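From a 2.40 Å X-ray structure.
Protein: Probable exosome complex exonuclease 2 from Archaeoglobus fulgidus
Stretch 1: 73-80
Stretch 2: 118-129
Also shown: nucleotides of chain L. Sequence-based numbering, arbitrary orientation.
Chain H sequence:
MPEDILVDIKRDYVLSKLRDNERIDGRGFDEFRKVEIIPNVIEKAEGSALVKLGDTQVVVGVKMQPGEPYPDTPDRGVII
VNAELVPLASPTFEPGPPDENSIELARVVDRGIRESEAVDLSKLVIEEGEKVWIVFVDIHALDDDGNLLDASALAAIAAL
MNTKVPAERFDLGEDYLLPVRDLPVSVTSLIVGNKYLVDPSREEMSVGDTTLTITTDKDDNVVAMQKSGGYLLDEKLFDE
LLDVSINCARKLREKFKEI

Stretch 1 73-80: TPDRGVII
Stretch 2, residues 118-129: AVDLSKLVIEEG

Two backbone hydrogen bonds pin this contact, and both involve main-chain atoms alone. Stretch 1 opens with a type I turn from Thr73 to Arg76, closed by Arg76 N to Thr73 O at 3.0 Å, then extends into a strand at 78-80. The turn leaves Pro74 O free to accept from Gly129 N at 2.9 Å, nearly straight at 164°. Gly129 sits at phi/psi 69/-5, a conformation that favours glycine. Here the CA atoms of Pro74 and Gly129 lie 4.3 Å apart. Asp75 CA is 5.3 Å from Glu128 CA. The partner then skips to Ser122, whose CA is 4.7 Å from Arg76 CA. Leu121 CA follows, 4.8 Å from Gly77 CA, so the pairing descends stretch 2 as stretch 1 ascends.

The second bond runs from Gly77 N to Leu121 O, 3.1 Å and 161°. That carbonyl serves twice, since Leu124 N also donates to Leu121 O at 2.8 Å. Gly77 (-58/169) brings its CA to 4.0 Å from Leu124 CB; an ideal CB on Gly77 would fall 2.7 Å from that same atom, a clash, so the close approach depends on the absent side chain.

Asp120 OD2 accepts from Ser122 OG (p rotamer) at 2.7 Å and, weakly, from Ser122 N at 3.3 Å. Asp75 OD2 (chi1 t) stands 2.8 Å from Glu128 OE2, two acceptors of like charge with no hydrogen bond between them; both residues also touch a crystal neighbour. The gamma carbon of Glu128 is unmodelled. Asp75 O meets Val125 CG2 (Val125 chi1 t) at 3.1 Å.

Beyond Gly77, packing is apolar. Val78 points away, whereas Ile79 (-124/132, chi m,t) points toward stretch 2, placing CG1 3.7 Å from Leu121 CD2 (Leu121 m,t) and CD1 4.0 Å from Val119 CB (Val119 t). Ile79 O accepts from O2' of C3 in chain L at 3.1 Å, so Ile79 packs with its side chain against stretch 2 and accepts the ribose hydroxyl with its carbonyl.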

ATOM      1  N   THR H  73      14.600  22.056  24.527  1.00 77.09           N
ATOM      2  CA  THR H  73      14.994  23.386  24.075  1.00 79.19           C
ATOM      3  C   THR H  73      13.992  24.469  24.477  1.00 78.73           C
ATOM      4  O   THR H  73      13.572  25.279  23.648  1.00 77.97           O
ATOM      5  CB  THR H  73      15.165  23.405  22.545  1.00 79.48           C
ATOM      6  OG1 THR H  73      13.887  23.234  21.918  1.00 81.97           O
ATOM      7  CG2 THR H  73      16.087  22.277  22.095  1.00 77.20           C
ATOM      8  N   PRO H  74      13.630  24.505  25.763  1.00 79.13           N
ATOM      9  CA  PRO H  74      12.560  25.383  26.250  1.00 77.28           C
ATOM     10  C   PRO H  74      12.774  26.853  25.919  1.00 74.92           C
ATOM     11  O   PRO H  74      11.849  27.643  26.086  1.00 77.39           O
ATOM     12  CB  PRO H  74      12.607  25.185  27.769  1.00 78.49           C
ATOM     13  CG  PRO H  74      13.959  24.605  28.047  1.00 78.28           C
ATOM     14  CD  PRO H  74      14.266  23.758  26.860  1.00 78.50           C
ATOM     15  N   ASP H  75      13.964  27.225  25.469  1.00 72.41           N
ATOM     16  CA  ASP H  75      14.214  28.633  25.193  1.00 76.48           C
ATOM     17  C   ASP H  75      14.433  28.912  23.714  1.00 69.07           C
ATOM     18  O   ASP H  75      15.152  29.843  23.359  1.00 67.61           O
ATOM     19  CB  ASP H  75      15.410  29.146  26.003  1.00 79.49           C
ATOM     20  CG  ASP H  75      15.564  30.660  25.921  1.00 83.24           C
ATOM     21  OD1 ASP H  75      16.679  31.128  25.593  1.00 83.46           O
ATOM     22  OD2 ASP H  75      14.571  31.384  26.173  1.00 81.87           O
ATOM     23  N   ARG H  76      13.821  28.115  22.847  1.00 69.26           N
ATOM     24  CA  ARG H  76      14.013  28.333  21.412  1.00 67.22           C
ATOM     25  C   ARG H  76      12.771  28.092  20.564  1.00 60.91           C
ATOM     26  O   ARG H  76      12.107  27.054  20.679  1.00 58.66           O
ATOM     27  CB  ARG H  76      15.161  27.471  20.879  1.00 64.11           C
ATOM     28  CG  ARG H  76      16.308  27.340  21.836  1.00 72.31           C
ATOM     29  CD  ARG H  76      17.633  27.508  21.152  1.00 76.41           C
ATOM     30  NE  ARG H  76      18.703  27.566  22.140  1.00 89.67           N
ATOM     31  CZ  ARG H  76      19.996  27.563  21.842  1.00 96.63           C
ATOM     32  NH1 ARG H  76      20.388  27.502  20.573  1.00 98.48           N
ATOM     33  NH2 ARG H  76      20.895  27.617  22.817  1.00 97.59           N
ATOM     34  N   GLY H  77      12.483  29.060  19.698  1.00 59.39           N
ATOM     35  CA  GLY H  77      11.490  28.886  18.659  1.00 49.40           C
ATOM     36  C   GLY H  77      11.876  27.696  17.800  1.00 54.74           C
ATOM     37  O   GLY H  77      12.999  27.177  17.906  1.00 46.13           O
ATOM     38  N   VAL H  78      10.944  27.274  16.944  1.00 51.13           N
ATOM     39  CA  VAL H  78      11.087  26.061  16.145  1.00 43.61           C
ATOM     40  C   VAL H  78      10.977  26.341  14.643  1.00 43.77           C
ATOM     41  O   VAL H  78      10.171  27.171  14.217  1.00 47.40           O
ATOM     42  CB  VAL H  78      10.001  25.056  16.557  1.00 49.29           C
ATOM     43  CG1 VAL H  78      10.027  23.817  15.684  1.00 44.87           C
ATOM     44  CG2 VAL H  78      10.173  24.694  18.022  1.00 52.29           C
ATOM     45  N   ILE H  79      11.792  25.656  13.842  1.00 44.18           N
ATOM     46  CA  ILE H  79      11.691  25.748  12.385  1.00 39.21           C
ATOM     47  C   ILE H  79      11.501  24.365  11.827  1.00 37.68           C
ATOM     48  O   ILE H  79      12.215  23.436  12.195  1.00 43.18           O
ATOM     49  CB  ILE H  79      12.943  26.364  11.721  1.00 39.72           C
ATOM     50  CG1 ILE H  79      13.176  27.780  12.239  1.00 44.21           C
ATOM     51  CG2 ILE H  79      12.779  26.401  10.203  1.00 33.71           C
ATOM     52  CD1 ILE H  79      14.289  28.528  11.512  1.00 42.89           C
ATOM     53  N   ILE H  80      10.519  24.226  10.947  1.00 37.81           N
ATOM     54  CA  ILE H  80      10.189  22.937  10.361  1.00 33.85           C
ATOM     55  C   ILE H  80      10.038  23.144   8.873  1.00 33.50           C
ATOM     56  O   ILE H  80       9.285  24.011   8.435  1.00 33.62           O
ATOM     57  CB  ILE H  80       8.861  22.383  10.907  1.00 38.15           C
ATOM     58  CG1 ILE H  80       8.706  22.721  12.387  1.00 35.02           C
ATOM     59  CG2 ILE H  80       8.765  20.883  10.648  1.00 36.95           C
ATOM     60  CD1 ILE H  80       7.722  21.836  13.119  1.00 40.56           C
ATOM     61  N   ALA H 118      20.575  31.331  10.323  1.00 36.60           N
ATOM     62  CA  ALA H 118      19.936  32.439   9.622  1.00 32.97           C
ATOM     63  C   ALA H 118      18.813  33.115  10.405  1.00 34.55           C
ATOM     64  O   ALA H 118      18.543  34.300  10.210  1.00 34.78           O
ATOM     65  CB  ALA H 118      19.403  31.946   8.295  1.00 31.42           C
ATOM     66  N   VAL H 119      18.145  32.363  11.269  1.00 32.93           N
ATOM     67  CA  VAL H 119      17.059  32.922  12.058  1.00 34.52           C
ATOM     68  C   VAL H 119      17.375  32.749  13.523  1.00 41.26           C
ATOM     69  O   VAL H 119      17.653  31.638  13.975  1.00 43.78           O
ATOM     70  CB  VAL H 119      15.713  32.230  11.778  1.00 35.90           C
ATOM     71  CG1 VAL H 119      14.671  32.753  12.740  1.00 39.06           C
ATOM     72  CG2 VAL H 119      15.278  32.451  10.337  1.00 28.02           C
ATOM     73  N   ASP H 120      17.344  33.848  14.265  1.00 47.36           N
ATOM     74  CA  ASP H 120      17.653  33.807  15.686  1.00 52.02           C
ATOM     75  C   ASP H 120      16.480  33.213  16.441  1.00 50.32           C
ATOM     76  O   ASP H 120      15.489  33.894  16.702  1.00 53.20           O
ATOM     77  CB  ASP H 120      17.949  35.213  16.208  1.00 56.66           C
ATOM     78  CG  ASP H 120      18.681  35.201  17.535  1.00 56.92           C
ATOM     79  OD1 ASP H 120      19.461  36.148  17.770  1.00 64.27           O
ATOM     80  OD2 ASP H 120      18.499  34.245  18.329  1.00 55.26           O
ATOM     81  N   LEU H 121      16.602  31.943  16.794  1.00 46.61           N
ATOM     82  CA  LEU H 121      15.493  31.221  17.390  1.00 50.04           C
ATOM     83  C   LEU H 121      15.187  31.715  18.795  1.00 58.80           C
ATOM     84  O   LEU H 121      14.028  31.747  19.208  1.00 59.53           O
ATOM     85  CB  LEU H 121      15.774  29.714  17.404  1.00 50.21           C
ATOM     86  CG  LEU H 121      16.032  29.102  16.023  1.00 46.03           C
ATOM     87  CD1 LEU H 121      16.297  27.607  16.132  1.00 44.63           C
ATOM     88  CD2 LEU H 121      14.866  29.380  15.091  1.00 45.02           C
ATOM     89  N   SER H 122      16.223  32.102  19.530  1.00 56.89           N
ATOM     90  CA  SER H 122      16.041  32.502  20.918  1.00 60.04           C
ATOM     91  C   SER H 122      15.235  33.797  21.004  1.00 57.16           C
ATOM     92  O   SER H 122      14.605  34.075  22.018  1.00 61.00           O
ATOM     93  CB  SER H 122      17.396  32.641  21.620  1.00 63.64           C
ATOM     94  OG  SER H 122      18.235  33.546  20.923  1.00 59.92           O
ATOM     95  N   LYS H 123      15.256  34.578  19.930  1.00 56.36           N
ATOM     96  CA  LYS H 123      14.447  35.784  19.842  1.00 53.60           C
ATOM     97  C   LYS H 123      12.996  35.479  19.473  1.00 57.68           C
ATOM     98  O   LYS H 123      12.192  36.391  19.269  1.00 60.13           O
ATOM     99  CB  LYS H 123      15.040  36.744  18.816  1.00 61.21           C
ATOM    100  CG  LYS H 123      16.116  37.669  19.367  1.00 62.76           C
ATOM    101  CD  LYS H 123      16.830  38.392  18.238  1.00 62.26           C
ATOM    102  CE  LYS H 123      17.630  39.582  18.741  1.00 65.88           C
ATOM    103  NZ  LYS H 123      16.769  40.785  18.960  1.00 62.84           N
ATOM    104  N   LEU H 124      12.664  34.195  19.381  1.00 58.62           N
ATOM    105  CA  LEU H 124      11.305  33.775  19.030  1.00 62.74           C
ATOM    106  C   LEU H 124      10.628  33.110  20.210  1.00 59.43           C
ATOM    107  O   LEU H 124       9.676  32.337  20.047  1.00 54.49           O
ATOM    108  CB  LEU H 124      11.315  32.826  17.831  1.00 54.89           C
ATOM    109  CG  LEU H 124      11.686  33.506  16.514  1.00 51.75           C
ATOM    110  CD1 LEU H 124      11.917  32.479  15.427  1.00 51.34           C
ATOM    111  CD2 LEU H 124      10.593  34.482  16.119  1.00 51.42           C
ATOM    112  N   VAL H 125      11.135  33.424  21.397  1.00 56.88           N
ATOM    113  CA  VAL H 125      10.561  32.927  22.632  1.00 58.79           C
ATOM    114  C   VAL H 125       9.503  33.902  23.119  1.00 57.64           C
ATOM    115  O   VAL H 125       9.647  35.117  22.976  1.00 61.60           O
ATOM    116  CB  VAL H 125      11.641  32.729  23.707  1.00 62.30           C
ATOM    117  CG1 VAL H 125      11.019  32.231  25.004  1.00 65.29           C
ATOM    118  CG2 VAL H 125      12.687  31.747  23.217  1.00 62.37           C
ATOM    119  N   ILE H 126       8.428  33.367  23.674  1.00 58.44           N
ATOM    120  CA  ILE H 126       7.333  34.193  24.151  1.00 63.60           C
ATOM    121  C   ILE H 126       7.195  34.002  25.656  1.00 65.37           C
ATOM    122  O   ILE H 126       6.844  34.922  26.390  1.00 63.99           O
ATOM    123  CB  ILE H 126       6.022  33.829  23.425  1.00 61.27           C
ATOM    124  CG1 ILE H 126       6.153  34.133  21.929  1.00 60.41           C
ATOM    125  CG2 ILE H 126       4.848  34.585  24.010  1.00 60.55           C
ATOM    126  CD1 ILE H 126       4.974  33.680  21.102  1.00 57.51           C
ATOM    127  N   GLU H 127       7.515  32.799  26.107  1.00 63.36           N
ATOM    128  CA  GLU H 127       7.357  32.428  27.495  1.00 67.51           C
ATOM    129  C   GLU H 127       8.132  31.132  27.684  1.00 70.98           C
ATOM    130  O   GLU H 127       7.638  30.062  27.325  1.00 66.41           O
ATOM    131  CB  GLU H 127       5.874  32.203  27.784  1.00 74.09           C
ATOM    132  CG  GLU H 127       5.496  32.133  29.258  1.00 78.39           C
ATOM    133  CD  GLU H 127       4.024  31.787  29.465  1.00 89.49           C
ATOM    134  OE1 GLU H 127       3.635  31.539  30.631  1.00 93.08           O
ATOM    135  OE2 GLU H 127       3.257  31.756  28.468  1.00 82.20           O
ATOM    136  N   GLU H 128       9.350  31.230  28.220  1.00 69.60           N
ATOM    137  CA  GLU H 128      10.238  30.072  28.313  1.00 69.98           C
ATOM    138  C   GLU H 128       9.497  28.838  28.789  1.00 70.65           C
ATOM    139  O   GLU H 128       8.764  28.891  29.775  1.00 73.31           O
ATOM    140  CB  GLU H 128      11.419  30.353  29.237  1.00 76.14           C
ATOM    141  CD  GLU H 128      13.634  31.463  29.560  1.00 98.28           C
ATOM    142  OE1 GLU H 128      13.491  31.609  30.795  1.00 97.35           O
ATOM    143  OE2 GLU H 128      14.750  31.392  28.999  1.00102.62           O
ATOM    144  N   GLY H 129       9.680  27.732  28.076  1.00 68.69           N
ATOM    145  CA  GLY H 129       9.023  26.482  28.412  1.00 67.10           C
ATOM    146  C   GLY H 129       7.520  26.463  28.184  1.00 70.67           C
ATOM    147  O   GLY H 129       6.876  25.426  28.342  1.00 71.28           O
TER
ATOM    148  O5'   C L   3       9.909  15.763  13.642  1.00 66.97           O
ATOM    149  C5'   C L   3       9.906  16.523  12.406  1.00 64.06           C
ATOM    150  C4'   C L   3      10.593  17.897  12.422  1.00 61.20           C
ATOM    151  O4'   C L   3      10.226  18.684  13.587  1.00 63.75           O
ATOM    152  C3'   C L   3      12.123  17.926  12.447  1.00 61.30           C
ATOM    153  O3'   C L   3      12.674  17.695  11.150  1.00 58.50           O
ATOM    154  C2'   C L   3      12.414  19.348  12.934  1.00 56.03           C
ATOM    155  O2'   C L   3      12.318  20.344  11.935  1.00 51.36           O
ATOM    156  C1'   C L   3      11.299  19.545  13.955  1.00 63.13           C
ATOM    157  N1    C L   3      11.780  19.229  15.330  1.00 66.59           N
ATOM    158  C2    C L   3      12.696  20.098  15.947  1.00 68.58           C
ATOM    159  O2    C L   3      13.070  21.113  15.337  1.00 64.26           O
ATOM    160  N3    C L   3      13.148  19.807  17.196  1.00 70.38           N
ATOM    161  C4    C L   3      12.714  18.702  17.812  1.00 74.77           C
ATOM    162  N4    C L   3      13.175  18.446  19.046  1.00 75.33           N
ATOM    163  C5    C L   3      11.783  17.806  17.191  1.00 72.05           C
ATOM    164  C6    C L   3      11.348  18.098  15.961  1.00 65.97           C